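Local coordinates for protein aspartokinase 1, chloroplastic (Arabidopsis thaliana, PDB 2CDQ) that phosphorylates L-aspartate with ATP to give 4-phospho-L-aspartate, the first step of lysine, threonine, methionine and isoleucine synthesis, and binds lysine and S-adenosylmethionine as allosteric effectors, at residues V251-D256 and V306-S311. Numbering follows the deposited sequence.
Sequences VWKDVD and VRVKNS
Lys309 lies alongside the indole of Trp252, and the two side chains point the same way. Lys309 CB sits over one face of the Trp252 six-membered ring in a CH-pi contact, 3.6 Å from the ring centroid. The CB-to-centroid line is 11° off the ring normal. CG, anti to the carbonyl carbon, carries the chain on beside the indole. Lys309 CD then meets the same ring farther round, 3.7 Å from both CZ2 and CH2 of Trp252. The chain bends at chi3 (87°), and CE stays near CH2. Lys309 NZ hydrogen-bonds to Pro314 O, which holds the tip of the lysine. At the edge of the indole, in its plane, stands the backbone N of Ser311. Trp252 is also stacked with Phe33, on a neighbouring strand of the sheet.

Strands 248-253 and 306-310 run parallel in the main sheet of the amino acid kinase domain. The intervening chain is largely helix and loop. Strand 248-253 is flanked on its other side by strand 29-33, which carries Lys32, an ATP-binding residue by similarity. The ladder is regular: Val251 N bonds to Arg307 O, Lys309 N to Val251 O, and Lys253 N to Lys309 O.

The ladder closes with Ser311 N bonding to Lys253 O at 2.9 Å, and the same oxygen takes a second bond from Ser311 OG. Ser311 OG, 3.1 Å from Lys253 O, sits above the carbonyl plane. On the sheet face away from Trp252, Lys253 CG packs 4.1 Å from Val308 CG1.

Asn310 reaches the loop after strand 248-253. Asn310 ND2 donates to Asp256 OD1 at 2.7 Å, from above the carboxylate plane. The carboxylate and amide planes are 71° apart. The same OD1 also accepts from Asn313 ND2.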
loop_
_atom_site.group_PDB
_atom_site.type_symbol
_atom_site.label_atom_id
_atom_site.label_comp_id
_atom_site.label_asym_id
_atom_site.label_seq_id
_atom_site.Cartn_x
_atom_site.Cartn_y
_atom_site.Cartn_z
ATOM N N VAL A 251 -24.439 -8.121 21.436
ATOM C CA VAL A 251 -23.429 -7.238 22.020
ATOM C C VAL A 251 -24.121 -5.953 22.465
ATOM O O VAL A 251 -24.760 -5.271 21.662
ATOM C CB VAL A 251 -22.272 -6.956 21.022
ATOM C CG1 VAL A 251 -21.436 -5.760 21.449
ATOM C CG2 VAL A 251 -21.390 -8.186 20.871
ATOM N N TRP A 252 -24.002 -5.635 23.750
ATOM C CA TRP A 252 -24.707 -4.486 24.318
ATOM C C TRP A 252 -23.887 -3.186 24.372
ATOM O O TRP A 252 -22.698 -3.190 24.703
ATOM C CB TRP A 252 -25.287 -4.846 25.687
ATOM C CG TRP A 252 -26.437 -5.818 25.581
ATOM C CD1 TRP A 252 -26.359 -7.182 25.518
ATOM C CD2 TRP A 252 -27.830 -5.494 25.509
ATOM N NE1 TRP A 252 -27.617 -7.724 25.412
ATOM C CE2 TRP A 252 -28.537 -6.710 25.403
ATOM C CE3 TRP A 252 -28.549 -4.294 25.522
ATOM C CZ2 TRP A 252 -29.929 -6.759 25.312
ATOM C CZ3 TRP A 252 -29.934 -4.346 25.432
ATOM C CH2 TRP A 252 -30.608 -5.569 25.328
ATOM N N LYS A 253 -24.552 -2.087 24.019
ATOM C CA LYS A 253 -23.975 -0.742 24.027
ATOM C C LYS A 253 -24.973 0.271 24.605
ATOM O O LYS A 253 -26.101 -0.092 24.944
ATOM C CB LYS A 253 -23.567 -0.324 22.609
ATOM C CG LYS A 253 -22.293 -0.978 22.082
ATOM C CD LYS A 253 -21.660 -0.147 20.975
ATOM C CE LYS A 253 -20.850 1.018 21.543
ATOM N NZ LYS A 253 -20.404 1.968 20.481
ATOM N N ASP A 254 -24.559 1.536 24.705
ATOM C CA ASP A 254 -25.416 2.599 25.247
ATOM C C ASP A 254 -26.139 3.440 24.185
ATOM O O ASP A 254 -26.858 4.389 24.518
ATOM C CB ASP A 254 -24.609 3.504 26.177
ATOM C CG ASP A 254 -24.225 2.811 27.470
ATOM O OD1 ASP A 254 -25.001 1.955 27.950
ATOM O OD2 ASP A 254 -23.146 3.128 28.012
ATOM N N VAL A 255 -25.955 3.075 22.917
ATOM C CA VAL A 255 -26.584 3.758 21.782
ATOM C C VAL A 255 -27.304 2.748 20.887
ATOM O O VAL A 255 -27.154 1.539 21.073
ATOM C CB VAL A 255 -25.548 4.524 20.954
ATOM C CG1 VAL A 255 -25.015 5.725 21.732
ATOM C CG2 VAL A 255 -24.419 3.596 20.538
ATOM N N ASP A 256 -28.071 3.230 19.913
ATOM C CA ASP A 256 -28.880 2.339 19.068
ATOM C C ASP A 256 -28.075 1.600 17.971
ATOM O O ASP A 256 -28.263 1.825 16.767
ATOM C CB ASP A 256 -30.098 3.087 18.483
ATOM C CG ASP A 256 -31.091 3.557 19.561
ATOM O OD1 ASP A 256 -31.312 2.831 20.552
ATOM O OD2 ASP A 256 -31.669 4.655 19.407
ATOM N N VAL A 306 -24.933 -11.676 14.576
ATOM C CA VAL A 306 -24.546 -10.885 15.747
ATOM C C VAL A 306 -25.438 -9.646 15.813
ATOM O O VAL A 306 -25.682 -8.997 14.793
ATOM C CB VAL A 306 -23.033 -10.521 15.730
ATOM C CG1 VAL A 306 -22.700 -9.463 16.771
ATOM C CG2 VAL A 306 -22.190 -11.766 15.970
ATOM N N ARG A 307 -25.949 -9.347 17.006
ATOM C CA ARG A 307 -26.813 -8.185 17.208
ATOM C C ARG A 307 -26.206 -7.178 18.182
ATOM O O ARG A 307 -25.730 -7.549 19.261
ATOM C CB ARG A 307 -28.200 -8.613 17.697
ATOM C CG ARG A 307 -29.232 -7.488 17.678
ATOM C CD ARG A 307 -30.580 -7.972 18.175
ATOM N NE ARG A 307 -31.145 -8.997 17.301
ATOM C CZ ARG A 307 -31.926 -8.742 16.258
ATOM N NH1 ARG A 307 -32.249 -7.488 15.947
ATOM N NH2 ARG A 307 -32.384 -9.744 15.521
ATOM N N VAL A 308 -26.230 -5.907 17.795
ATOM C CA VAL A 308 -25.746 -4.844 18.664
ATOM C C VAL A 308 -26.946 -4.061 19.185
ATOM O O VAL A 308 -27.685 -3.448 18.407
ATOM C CB VAL A 308 -24.723 -3.931 17.953
ATOM C CG1 VAL A 308 -24.146 -2.926 18.923
ATOM C CG2 VAL A 308 -23.604 -4.762 17.351
ATOM N N LYS A 309 -27.136 -4.104 20.506
ATOM C CA LYS A 309 -28.328 -3.559 21.158
ATOM C C LYS A 309 -28.042 -2.399 22.108
ATOM O O LYS A 309 -26.921 -2.236 22.606
ATOM C CB LYS A 309 -29.079 -4.657 21.914
ATOM C CG LYS A 309 -29.618 -5.765 21.031
ATOM C CD LYS A 309 -30.680 -6.587 21.731
ATOM C CE LYS A 309 -32.060 -5.971 21.566
ATOM N NZ LYS A 309 -33.126 -6.884 22.067
ATOM N N ASN A 310 -29.081 -1.607 22.359
ATOM C CA ASN A 310 -29.009 -0.464 23.256
ATOM C C ASN A 310 -29.620 -0.799 24.617
ATOM O O ASN A 310 -30.806 -1.111 24.708
ATOM C CB ASN A 310 -29.741 0.727 22.627
ATOM C CG ASN A 310 -29.527 2.020 23.389
ATOM O OD1 ASN A 310 -28.704 2.093 24.299
ATOM N ND2 ASN A 310 -30.269 3.054 23.013
ATOM N N SER A 311 -28.811 -0.737 25.672
ATOM C CA SER A 311 -29.301 -1.056 27.010
ATOM C C SER A 311 -30.364 -0.062 27.471
ATOM O O SER A 311 -31.200 -0.389 28.310
ATOM C CB SER A 311 -28.163 -1.207 28.034
ATOM O OG SER A 311 -27.110 -0.284 27.816
#